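Local coordinates for putative uncharacterized protein (Trichoplax adhaerens, PDB 5OI9) that probably takes part in centriole assembly as a STIL-like centrosomal protein, of which this chain is the N-terminal domain, at residues Ser187-Ser193 against Lys321-Ala327; Glu27-Leu31 against Ile267-Trp273; Leu153-Ser159 against Arg278-Arg284; Asn38-Thr44 against Val85-Asp90. All coordinates share one frame; numbering follows the deposited sequence. Where two conformers were deposited one is given.

In the fold
The four contacts tie together a chain built around two mixed beta-sheets. Interactions 1 and 4 reach the same nine-stranded sheet, with centres about 15 Å apart, and meet where Val189 packs on Leu39. Interactions 2 and 3 lie at the two ends of helix 270-281, their centres about 18 Å apart. Strand 27-29, at one edge of the seven-stranded sheet, leads into Leu31, and His30 binds Pro192 O, so interaction 2 touches interaction 1 and couples both sheets. Interaction 4 closes before interaction 1 or 3 opens, whereas the segments of interactions 1, 2 and 3 alternate along the chain. Distant parts of the sequence are therefore interlocked in one N-terminal domain.

Interaction 1: Ser187-Ser193 against Lys321-Ala327; sequences SGVVVPS and KFLYCQA
Ser193 and Lys321 meet at the end of an antiparallel beta ladder in which strand 180-192 pairs with strand 322-334. Leu323 N to Val191 O, at 2.8 Å, and the return bond from Val191 N to Leu323 O form a hydrogen-bonded pair. Ser187 and Ala327 make another such pair, whereas the bond from Val189 N to Cys325 O is long and weak.

The Lys321 side chain curls past the Ser193 hydroxyl. Its CB lies 3.4 Å from Ser193 OG, CG and CD follow at similar range, and CE touches both OG and Ser193 CB. NZ then passes beyond, where Glu352 is a long, weak ionic partner. CG starts anti to the backbone N (chi1 -179°), which sends the chain alongside the serine. Ser193 N also donates to Lys321 O at 3.2 Å, and Ser193 OG adds a weak bond to the same oxygen. Leu323 CD2 closes on Ser193 CB at 3.6 Å.

On the face of Val190 and Tyr324, helix 139-155 covers the sheet through Tyr142 and Phe146. There Val190 CG1 stands 3.8 Å from Tyr324 CB and 4.2 Å from Phe322 CD1.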
# COMPACT_ATOMS: atom_id res chain seq x y z
N SER A 187 4.34 11.57 -11.74
CA SER A 187 3.84 10.77 -10.62
C SER A 187 4.99 10.41 -9.70
O SER A 187 6.04 9.95 -10.16
CB SER A 187 3.15 9.50 -11.12
OG SER A 187 4.09 8.61 -11.71
N GLY A 188 4.80 10.61 -8.40
CA GLY A 188 5.80 10.26 -7.42
C GLY A 188 5.20 9.39 -6.33
O GLY A 188 4.02 9.52 -5.98
N VAL A 189 6.02 8.49 -5.80
CA VAL A 189 5.59 7.53 -4.79
C VAL A 189 6.67 7.41 -3.72
O VAL A 189 7.86 7.60 -3.99
CB VAL A 189 5.28 6.15 -5.42
CG1 VAL A 189 6.56 5.46 -5.87
CG2 VAL A 189 4.50 5.28 -4.44
N VAL A 190 6.24 7.11 -2.50
CA VAL A 190 7.14 6.73 -1.42
C VAL A 190 6.64 5.43 -0.81
O VAL A 190 5.43 5.25 -0.61
CB VAL A 190 7.26 7.83 -0.33
CG1 VAL A 190 7.97 9.05 -0.89
CG2 VAL A 190 5.89 8.22 0.20
N VAL A 191 7.56 4.51 -0.55
CA VAL A 191 7.24 3.21 0.05
C VAL A 191 8.27 2.95 1.15
O VAL A 191 9.45 3.24 0.96
CB VAL A 191 7.25 2.10 -1.00
CG1 VAL A 191 7.07 0.73 -0.35
CG2 VAL A 191 6.16 2.33 -2.04
N PRO A 192 7.86 2.41 2.31
CA PRO A 192 8.86 2.02 3.31
C PRO A 192 9.81 0.99 2.72
O PRO A 192 9.39 0.07 2.01
CB PRO A 192 8.01 1.44 4.44
CG PRO A 192 6.67 2.05 4.27
CD PRO A 192 6.49 2.24 2.80
N SER A 193 11.09 1.15 3.01
CA SER A 193 12.10 0.27 2.45
C SER A 193 12.34 -0.98 3.28
O SER A 193 12.96 -1.92 2.77
CB SER A 193 13.42 1.03 2.28
OG SER A 193 13.92 1.47 3.53
N LYS A 321 13.59 4.75 6.89
CA LYS A 321 14.13 4.82 5.54
C LYS A 321 13.05 4.46 4.53
O LYS A 321 12.23 3.57 4.78
CB LYS A 321 15.33 3.88 5.39
CG LYS A 321 15.98 3.91 4.02
CD LYS A 321 16.84 2.68 3.80
CE LYS A 321 16.83 2.26 2.33
NZ LYS A 321 17.43 0.92 2.11
N PHE A 322 13.04 5.15 3.39
CA PHE A 322 12.00 4.93 2.40
C PHE A 322 12.58 4.89 0.99
O PHE A 322 13.61 5.51 0.71
CB PHE A 322 10.90 6.01 2.47
CG PHE A 322 11.41 7.42 2.32
CD1 PHE A 322 11.48 8.02 1.07
CD2 PHE A 322 11.81 8.15 3.43
CE1 PHE A 322 11.93 9.31 0.93
CE2 PHE A 322 12.27 9.45 3.29
CZ PHE A 322 12.33 10.03 2.04
N LEU A 323 11.92 4.13 0.13
CA LEU A 323 12.17 4.17 -1.30
C LEU A 323 11.30 5.25 -1.93
O LEU A 323 10.20 5.53 -1.47
CB LEU A 323 11.87 2.82 -1.96
CG LEU A 323 12.37 1.57 -1.25
CD1 LEU A 323 11.81 0.34 -1.93
CD2 LEU A 323 13.89 1.54 -1.24
N TYR A 324 11.80 5.84 -3.01
CA TYR A 324 11.04 6.86 -3.71
C TYR A 324 11.62 7.05 -5.10
O TYR A 324 12.80 6.79 -5.33
CB TYR A 324 11.04 8.19 -2.95
CG TYR A 324 12.39 8.87 -2.91
CD1 TYR A 324 13.40 8.41 -2.07
CD2 TYR A 324 12.66 9.97 -3.71
CE1 TYR A 324 14.63 9.02 -2.03
CE2 TYR A 324 13.88 10.60 -3.68
CZ TYR A 324 14.87 10.12 -2.84
OH TYR A 324 16.10 10.74 -2.80
N CYS A 325 10.76 7.49 -6.02
CA CYS A 325 11.19 7.94 -7.34
C CYS A 325 10.01 8.56 -8.07
O CYS A 325 8.89 8.57 -7.55
CB CYS A 325 11.77 6.80 -8.18
SG CYS A 325 10.54 5.76 -8.97
N GLN A 326 10.24 9.09 -9.27
CA GLN A 326 9.17 9.68 -10.05
C GLN A 326 9.26 9.21 -11.49
O GLN A 326 10.31 8.75 -11.95
CB GLN A 326 9.19 11.21 -9.98
CG GLN A 326 10.39 11.83 -10.67
CD GLN A 326 10.21 13.31 -10.91
OE1 GLN A 326 10.03 14.09 -9.97
NE2 GLN A 326 10.25 13.72 -12.18
N ALA A 327 8.14 9.33 -12.19
CA ALA A 327 8.07 9.07 -13.62
C ALA A 327 7.14 10.10 -14.24
O ALA A 327 6.25 10.63 -13.58
CB ALA A 327 7.57 7.65 -13.91

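Interaction 2: Glu27-Leu31 against Ile267-Trp273; sequences EELHL and IHHPYVW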
# COMPACT_ATOMS: atom_id res chain seq x y z
N GLU A 27 13.74 -15.94 3.58
CA GLU A 27 13.08 -15.16 2.55
C GLU A 27 13.08 -13.70 2.95
O GLU A 27 12.95 -13.37 4.13
CB GLU A 27 11.64 -15.64 2.31
CG GLU A 27 11.50 -17.13 2.03
CD GLU A 27 11.86 -17.50 0.60
OE1 GLU A 27 12.02 -18.71 0.32
OE2 GLU A 27 11.98 -16.59 -0.25
N GLU A 28 13.25 -12.82 1.96
CA GLU A 28 13.19 -11.38 2.17
C GLU A 28 11.88 -10.87 1.59
O GLU A 28 11.61 -11.05 0.40
CB GLU A 28 14.38 -10.68 1.52
CG GLU A 28 15.72 -11.05 2.14
CD GLU A 28 16.90 -10.51 1.34
OE1 GLU A 28 16.69 -10.11 0.17
OE2 GLU A 28 18.02 -10.48 1.89
N LEU A 29 11.07 -10.25 2.43
CA LEU A 29 9.75 -9.77 2.05
C LEU A 29 9.77 -8.26 1.86
O LEU A 29 10.40 -7.54 2.63
CB LEU A 29 8.71 -10.15 3.12
CG LEU A 29 8.70 -11.61 3.57
CD1 LEU A 29 7.59 -11.87 4.58
CD2 LEU A 29 8.57 -12.55 2.38
N HIS A 30 9.08 -7.80 0.82
CA HIS A 30 8.87 -6.37 0.61
C HIS A 30 7.68 -6.18 -0.31
O HIS A 30 7.32 -7.07 -1.08
CB HIS A 30 10.11 -5.68 0.03
CG HIS A 30 9.98 -4.19 -0.05
ND1 HIS A 30 9.55 -3.54 -1.19
CD2 HIS A 30 10.19 -3.23 0.87
CE1 HIS A 30 9.52 -2.24 -0.96
NE2 HIS A 30 9.90 -2.02 0.28
N LEU A 31 7.07 -4.99 -0.21
CA LEU A 31 5.87 -4.68 -0.97
C LEU A 31 6.03 -4.99 -2.46
O LEU A 31 5.14 -5.59 -3.08
CB LEU A 31 5.51 -3.20 -0.79
CG LEU A 31 4.32 -2.73 -1.63
CD1 LEU A 31 3.03 -3.27 -1.04
CD2 LEU A 31 4.27 -1.21 -1.75
N ILE A 267 4.05 -16.78 1.00
CA ILE A 267 4.54 -15.70 1.85
C ILE A 267 4.99 -14.49 1.05
O ILE A 267 5.18 -13.41 1.63
CB ILE A 267 5.68 -16.24 2.75
CG1 ILE A 267 5.98 -15.26 3.89
CG2 ILE A 267 6.92 -16.53 1.91
CD1 ILE A 267 7.07 -15.72 4.79
N HIS A 268 5.16 -14.63 -0.26
CA HIS A 268 5.61 -13.53 -1.10
C HIS A 268 4.51 -12.54 -1.45
O HIS A 268 4.80 -11.51 -2.05
CB HIS A 268 6.23 -14.08 -2.39
CG HIS A 268 7.35 -15.05 -2.15
ND1 HIS A 268 8.59 -14.66 -1.69
CD2 HIS A 268 7.41 -16.39 -2.30
CE1 HIS A 268 9.36 -15.72 -1.57
NE2 HIS A 268 8.67 -16.79 -1.94
N HIS A 269 3.26 -12.84 -1.10
CA HIS A 269 2.18 -11.90 -1.36
C HIS A 269 2.43 -10.61 -0.60
O HIS A 269 2.73 -10.66 0.61
CB HIS A 269 0.84 -12.51 -0.95
CG HIS A 269 -0.35 -11.80 -1.51
ND1 HIS A 269 -0.76 -10.56 -1.06
CD2 HIS A 269 -1.23 -12.15 -2.48
CE1 HIS A 269 -1.84 -10.18 -1.72
NE2 HIS A 269 -2.15 -11.13 -2.59
N PRO A 270 2.34 -9.44 -1.24
CA PRO A 270 2.65 -8.19 -0.53
C PRO A 270 1.75 -7.93 0.67
O PRO A 270 2.12 -7.12 1.53
CB PRO A 270 2.47 -7.11 -1.62
CG PRO A 270 1.66 -7.76 -2.70
CD PRO A 270 2.00 -9.22 -2.66
N TYR A 271 0.59 -8.58 0.75
CA TYR A 271 -0.26 -8.43 1.93
C TYR A 271 0.43 -8.96 3.19
O TYR A 271 0.21 -8.44 4.28
CB TYR A 271 -1.60 -9.13 1.72
CG TYR A 271 -2.55 -9.03 2.89
CD1 TYR A 271 -3.39 -7.93 3.02
CD2 TYR A 271 -2.61 -10.02 3.86
CE1 TYR A 271 -4.26 -7.83 4.09
CE2 TYR A 271 -3.48 -9.93 4.92
CZ TYR A 271 -4.31 -8.83 5.04
OH TYR A 271 -5.18 -8.73 6.09
N VAL A 272 1.25 -10.01 3.05
CA VAL A 272 1.94 -10.57 4.20
C VAL A 272 2.94 -9.57 4.76
O VAL A 272 2.98 -9.31 5.97
CB VAL A 272 2.63 -11.89 3.82
CG1 VAL A 272 3.44 -12.43 5.00
CG2 VAL A 272 1.60 -12.91 3.36
N TRP A 273 3.77 -8.99 3.89
CA TRP A 273 4.68 -7.93 4.31
C TRP A 273 3.93 -6.76 4.92
O TRP A 273 4.39 -6.17 5.90
CB TRP A 273 5.51 -7.47 3.11
CG TRP A 273 6.44 -6.33 3.37
CD1 TRP A 273 7.71 -6.40 3.84
CD2 TRP A 273 6.16 -4.94 3.15
NE1 TRP A 273 8.25 -5.13 3.94
CE2 TRP A 273 7.32 -4.22 3.52
CE3 TRP A 273 5.05 -4.23 2.68
CZ2 TRP A 273 7.40 -2.83 3.43
CZ3 TRP A 273 5.13 -2.85 2.60
CH2 TRP A 273 6.30 -2.17 2.97
O HOH W 1 9.17 -12.04 -1.11
O HOH W 2 7.51 -10.16 -0.33
O HOH W 3 6.20 -9.70 -2.94
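Trp273 spreads one face of its indole against the backbone of His30 and Leu31. His30 CA makes a CH-pi contact, 3.5 Å from the centroid of the Trp273 five-membered ring and 15° off its normal, while Leu31 N stands over the middle of the indole. Leu31 CB presses on Trp273 CZ3 at 3.4 Å, and the Leu31 side chain crosses the proline ring at about a right angle, its CD1 3.9 Å from Pro270 CB. Leu29 reaches the other way, its CD1 resting 3.8 Å from Ile267 CG1.

A more polar part of the contact lies at His268. Glu27 OE2 meets the ring edge at His268 CE1, at 3.1 Å, with the carboxylate turned 84° from the ring. In the same ring plane, His268 ND1 bonds a water 2.7 Å away that donates to Glu28 O.

In the second shell, Trp273 NE1 bonds Ala194 O, holding the indole in place. The His30 imidazole is fixed at both nitrogens, NE2 by Pro192 O and ND1 by Leu32 N. His269 is the helix N-cap: its ND1 accepts from Tyr271 N.

Strand 27-29 borders strand 196-200 at the edge of the seven-stranded sheet, and helix 270-281 packs through Val272 onto strands 256-264 and 296-302.

Interaction 3: Leu153-Ser159 against Arg278-Arg284; sequences LKLSCDS and RYLYSQR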
# COMPACT_ATOMS: atom_id res chain seq x y z
N LEU A 153 0.54 4.39 9.90
CA LEU A 153 0.87 3.03 10.31
C LEU A 153 1.00 2.92 11.83
O LEU A 153 0.64 1.88 12.41
CB LEU A 153 2.16 2.57 9.63
CG LEU A 153 2.08 2.31 8.13
CD1 LEU A 153 3.41 1.77 7.62
CD2 LEU A 153 0.95 1.34 7.81
N LYS A 154 1.50 3.96 12.49
CA LYS A 154 1.65 3.92 13.94
C LYS A 154 0.31 4.03 14.66
O LYS A 154 0.13 3.43 15.73
CB LYS A 154 2.58 5.03 14.42
CG LYS A 154 4.02 4.91 13.96
CD LYS A 154 4.82 6.16 14.32
CE LYS A 154 6.24 6.07 13.78
NZ LYS A 154 7.04 7.27 14.16
N LEU A 155 -0.64 4.77 14.09
CA LEU A 155 -1.84 5.16 14.82
C LEU A 155 -3.13 4.53 14.31
O LEU A 155 -4.16 4.66 14.97
CB LEU A 155 -2.00 6.69 14.80
CG LEU A 155 -0.86 7.48 15.46
CD1 LEU A 155 -1.08 8.98 15.31
CD2 LEU A 155 -0.74 7.10 16.93
N SER A 156 -3.10 3.86 13.16
CA SER A 156 -4.32 3.30 12.60
C SER A 156 -4.88 2.19 13.49
O SER A 156 -4.13 1.43 14.11
CB SER A 156 -4.07 2.74 11.20
OG SER A 156 -5.22 2.09 10.69
N CYS A 157 -6.21 2.12 13.56
CA CYS A 157 -6.91 1.06 14.28
C CYS A 157 -7.66 0.12 13.34
O CYS A 157 -8.42 -0.73 13.80
CB CYS A 157 -7.88 1.65 15.30
SG CYS A 157 -7.13 2.65 16.60
N ASP A 158 -7.45 0.25 12.03
CA ASP A 158 -8.22 -0.49 11.03
C ASP A 158 -7.50 -1.76 10.60
O ASP A 158 -6.34 -2.00 10.95
CB ASP A 158 -8.51 0.40 9.81
CG ASP A 158 -9.40 1.58 10.14
OD1 ASP A 158 -10.20 1.47 11.10
OD2 ASP A 158 -9.31 2.60 9.44
N SER A 159 -8.21 -2.56 9.81
CA SER A 159 -7.64 -3.78 9.25
C SER A 159 -6.43 -3.46 8.38
O SER A 159 -6.31 -2.36 7.83
CB SER A 159 -8.69 -4.53 8.43
OG SER A 159 -9.76 -4.97 9.24
N ARG A 278 2.64 -3.47 9.59
CA ARG A 278 1.60 -2.95 10.46
C ARG A 278 1.82 -3.39 11.91
O ARG A 278 1.66 -2.59 12.84
CB ARG A 278 0.23 -3.42 9.96
CG ARG A 278 -0.92 -2.94 10.80
CD ARG A 278 -1.11 -1.43 10.70
NE ARG A 278 -2.19 -1.01 11.57
CZ ARG A 278 -3.47 -1.08 11.24
NH1 ARG A 278 -3.83 -1.56 10.06
NH2 ARG A 278 -4.40 -0.68 12.10
N TYR A 279 2.20 -4.65 12.11
CA TYR A 279 2.48 -5.13 13.47
C TYR A 279 3.70 -4.43 14.06
O TYR A 279 3.68 -4.03 15.24
CB TYR A 279 2.70 -6.65 13.45
CG TYR A 279 3.03 -7.26 14.79
CD1 TYR A 279 2.06 -7.41 15.77
CD2 TYR A 279 4.32 -7.70 15.07
CE1 TYR A 279 2.36 -7.98 17.00
CE2 TYR A 279 4.63 -8.27 16.29
CZ TYR A 279 3.64 -8.41 17.25
OH TYR A 279 3.95 -8.97 18.48
N LEU A 280 4.75 -4.25 13.27
CA LEU A 280 5.96 -3.61 13.78
C LEU A 280 5.74 -2.14 14.10
O LEU A 280 6.26 -1.62 15.09
CB LEU A 280 7.10 -3.76 12.77
CG LEU A 280 7.62 -5.17 12.56
CD1 LEU A 280 8.79 -5.17 11.59
CD2 LEU A 280 8.02 -5.78 13.89
N TYR A 281 4.96 -1.44 13.27
CA TYR A 281 4.81 0.00 13.42
C TYR A 281 3.77 0.39 14.47
O TYR A 281 3.91 1.44 15.11
CB TYR A 281 4.43 0.64 12.08
CG TYR A 281 5.60 1.16 11.30
CD1 TYR A 281 6.12 2.42 11.56
CD2 TYR A 281 6.20 0.41 10.30
CE1 TYR A 281 7.20 2.91 10.85
CE2 TYR A 281 7.27 0.89 9.59
CZ TYR A 281 7.77 2.14 9.86
OH TYR A 281 8.84 2.62 9.15
N SER A 282 2.74 -0.43 14.66
CA SER A 282 1.58 -0.01 15.44
C SER A 282 1.97 0.35 16.87
O SER A 282 2.60 -0.44 17.58
CB SER A 282 0.52 -1.12 15.45
OG SER A 282 -0.61 -0.72 16.21
N GLN A 283 1.58 1.55 17.28
CA GLN A 283 1.68 1.96 18.68
C GLN A 283 0.35 1.80 19.41
O GLN A 283 0.26 2.17 20.58
CB GLN A 283 2.19 3.40 18.77
CG GLN A 283 3.62 3.56 18.27
CD GLN A 283 4.10 4.99 18.29
OE1 GLN A 283 3.45 5.87 18.85
NE2 GLN A 283 5.24 5.24 17.66
N ARG A 284 -0.68 1.28 18.73
CA ARG A 284 -1.90 0.87 19.41
C ARG A 284 -1.75 -0.46 20.13
O ARG A 284 -2.54 -0.76 21.02
CB ARG A 284 -3.05 0.77 18.40
CG ARG A 284 -3.30 2.03 17.59
CD ARG A 284 -3.55 3.23 18.49
NE ARG A 284 -4.01 4.39 17.73
CZ ARG A 284 -4.17 5.60 18.24
NH1 ARG A 284 -3.90 5.83 19.52
NH2 ARG A 284 -4.59 6.59 17.47
O HOH W 4 -1.77 0.93 13.83
O HOH W 5 6.82 7.34 16.77
O HOH W 6 -3.32 -0.87 15.54
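Arg278 reaches across to the backbone of the loop that follows helix 139-155 and forms the tight part of this contact between two helix C-termini. Its NH2 donates to Asp158 O at 2.6 Å, in the carbonyl plane and on a lone pair. NH1 adds a weak bond to that oxygen, and NH2 a weak one to Ser156 O. A water accepts from Arg278 NE and donates to Leu153 O and Ser156 O. A bend at chi2 (68°) turns the guanidinium toward the loop, with Ser156 CB over one of its faces. Ser156 OG accepts from Asp158 N, an ST turn that shapes the loop around the arginine. Nearby, Gln283 N donates to Lys154 O at 2.8 Å, and Leu153 CB packs 3.9 Å from Tyr281 CB, a tyrosine whose hydroxyl bonds Ser319 O.

The outer side is looser and more exposed. Lys154 and Gln283 run side by side, and a water accepts from both Lys154 NZ and Gln283 NE2. The exposed Arg284 bonds Leu155 O through NE at 2.8 Å, approaching from above the carbonyl plane, while Leu155 CD2 covers a guanidinium face.

Both arginines thus bind main-chain carbonyls rather than carboxylates, and the partial negative charge at the end of helix 139-155 probably favours Arg284 there.

Interaction 4: Asn38-Thr44 against Val85-Asp90; sequences NLTIDIT and VIINID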
# COMPACT_ATOMS: atom_id res chain seq x y z
N ASN A 38 9.05 -3.09 -9.22
CA ASN A 38 8.37 -2.24 -10.19
C ASN A 38 6.95 -1.94 -9.72
O ASN A 38 6.21 -2.86 -9.36
CB ASN A 38 8.36 -2.93 -11.57
CG ASN A 38 7.71 -2.09 -12.66
OD1 ASN A 38 6.62 -1.55 -12.49
ND2 ASN A 38 8.38 -2.00 -13.80
N LEU A 39 6.58 -0.67 -9.74
CA LEU A 39 5.22 -0.23 -9.48
C LEU A 39 4.64 0.36 -10.76
O LEU A 39 5.22 1.30 -11.33
CB LEU A 39 5.18 0.80 -8.34
CG LEU A 39 3.80 1.36 -7.99
CD1 LEU A 39 2.87 0.26 -7.50
CD2 LEU A 39 3.90 2.48 -6.96
N THR A 40 3.52 -0.19 -11.22
CA THR A 40 2.89 0.23 -12.46
C THR A 40 1.68 1.10 -12.15
O THR A 40 0.86 0.76 -11.29
CB THR A 40 2.46 -1.00 -13.28
OG1 THR A 40 3.62 -1.69 -13.75
CG2 THR A 40 1.59 -0.59 -14.47
N ILE A 41 1.57 2.22 -12.86
CA ILE A 41 0.45 3.15 -12.73
C ILE A 41 -0.22 3.27 -14.09
O ILE A 41 0.43 3.62 -15.08
CB ILE A 41 0.91 4.53 -12.23
CG1 ILE A 41 1.81 4.40 -11.00
CG2 ILE A 41 -0.29 5.43 -11.95
CD1 ILE A 41 1.11 3.83 -9.78
N ASP A 42 -1.52 2.99 -14.14
CA ASP A 42 -2.33 3.19 -15.34
C ASP A 42 -3.35 4.29 -15.07
O ASP A 42 -4.13 4.19 -14.12
CB ASP A 42 -3.04 1.90 -15.76
CG ASP A 42 -2.08 0.83 -16.24
OD1 ASP A 42 -0.99 1.18 -16.73
OD2 ASP A 42 -2.42 -0.37 -16.11
N ILE A 43 -3.34 5.33 -15.90
CA ILE A 43 -4.19 6.50 -15.73
C ILE A 43 -5.02 6.68 -17.00
O ILE A 43 -4.45 6.82 -18.09
CB ILE A 43 -3.37 7.77 -15.45
CG1 ILE A 43 -2.34 7.52 -14.35
CG2 ILE A 43 -4.28 8.93 -15.09
CD1 ILE A 43 -1.49 8.74 -14.04
N THR A 44 -6.34 6.68 -16.86
CA THR A 44 -7.19 6.81 -18.03
C THR A 44 -7.20 8.24 -18.54
O THR A 44 -7.09 9.21 -17.77
CB THR A 44 -8.63 6.38 -17.71
OG1 THR A 44 -9.23 7.33 -16.82
CG2 THR A 44 -8.64 5.00 -17.07
N VAL A 85 2.20 -5.40 -8.50
CA VAL A 85 1.25 -4.40 -8.02
C VAL A 85 1.01 -3.36 -9.11
O VAL A 85 1.97 -2.81 -9.67
CB VAL A 85 1.75 -3.74 -6.73
CG1 VAL A 85 0.72 -2.74 -6.22
CG2 VAL A 85 2.05 -4.79 -5.68
N ILE A 86 -0.26 -3.09 -9.40
CA ILE A 86 -0.67 -2.09 -10.37
C ILE A 86 -1.74 -1.22 -9.74
O ILE A 86 -2.68 -1.73 -9.13
CB ILE A 86 -1.20 -2.74 -11.67
CG1 ILE A 86 -0.11 -3.56 -12.35
CG2 ILE A 86 -1.74 -1.67 -12.62
CD1 ILE A 86 -0.54 -4.20 -13.65
N ILE A 87 -1.60 0.10 -9.89
CA ILE A 87 -2.61 1.06 -9.45
C ILE A 87 -3.38 1.51 -10.69
O ILE A 87 -2.79 2.05 -11.63
CB ILE A 87 -1.98 2.25 -8.72
CG1 ILE A 87 -1.07 1.78 -7.59
CG2 ILE A 87 -3.07 3.18 -8.19
CD1 ILE A 87 -1.77 0.91 -6.57
N ASN A 88 -4.69 1.29 -10.69
CA ASN A 88 -5.55 1.65 -11.82
C ASN A 88 -6.30 2.92 -11.45
O ASN A 88 -7.26 2.88 -10.67
CB ASN A 88 -6.51 0.51 -12.15
CG ASN A 88 -7.27 0.75 -13.45
OD1 ASN A 88 -6.75 1.35 -14.39
ND2 ASN A 88 -8.51 0.27 -13.50
N ILE A 89 -5.88 4.05 -12.01
CA ILE A 89 -6.45 5.36 -11.71
C ILE A 89 -7.45 5.70 -12.81
O ILE A 89 -7.07 5.83 -13.98
CB ILE A 89 -5.36 6.43 -11.60
CG1 ILE A 89 -4.33 6.03 -10.54
CG2 ILE A 89 -5.97 7.78 -11.28
CD1 ILE A 89 -3.22 7.05 -10.36
N ASP A 90 -8.72 5.87 -12.44
CA ASP A 90 -9.76 6.11 -13.43
C ASP A 90 -10.85 7.07 -12.97
O ASP A 90 -11.89 7.17 -13.64
CB ASP A 90 -10.40 4.79 -13.86
CG ASP A 90 -11.16 4.11 -12.73
OD1 ASP A 90 -10.82 4.36 -11.55
OD2 ASP A 90 -12.09 3.33 -13.01
O HOH W 7 4.36 -3.16 -11.71
O HOH W 8 -11.79 6.77 -16.60
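Two flat groups take part in this parallel strand pair, the Asp42 carboxylate and the Asn88 carboxamide. Ile86 CG2 stands off one face of the carboxylate, displaced toward OD2 and 3.8 Å from that atom of Asp42. Asn88 OD1 lies 4.0 Å from Asp42 CB, a loose contact.

Between strands 39-44 and 85-97 the backbones zip in parallel register. Thr40 O accepts from Ile87 N at 2.9 Å, Ile87 O from Asp42 N, Asp42 O from Ile89 N at 2.7 Å, and Ile89 O from Thr44 N. The bond from Thr40 N to Val85 O is weak. The chain between them passes through helix 45-61 and strand 69-79.

On the isoleucine face, a chi2 of -65° folds Ile41 CD1 over Ile87, 3.6 Å from Ile87 CB. The other branch, Ile41 CG2, meets Ile89 CD1 at 3.7 Å, and Ile170 of strand 167-176 packs on Ile43 and Ile89. On the opposite face, Thr40 CB lies beside Ile86 CG1 at 3.7 Å, and Thr40 OG1 bonds Gln347 NE2.

One face of the pair is therefore hydrocarbon and the other mixed; there the buried Asp42 is salt-bridged through OD1 to Arg345 NE, which probably keeps the carboxylate ionised.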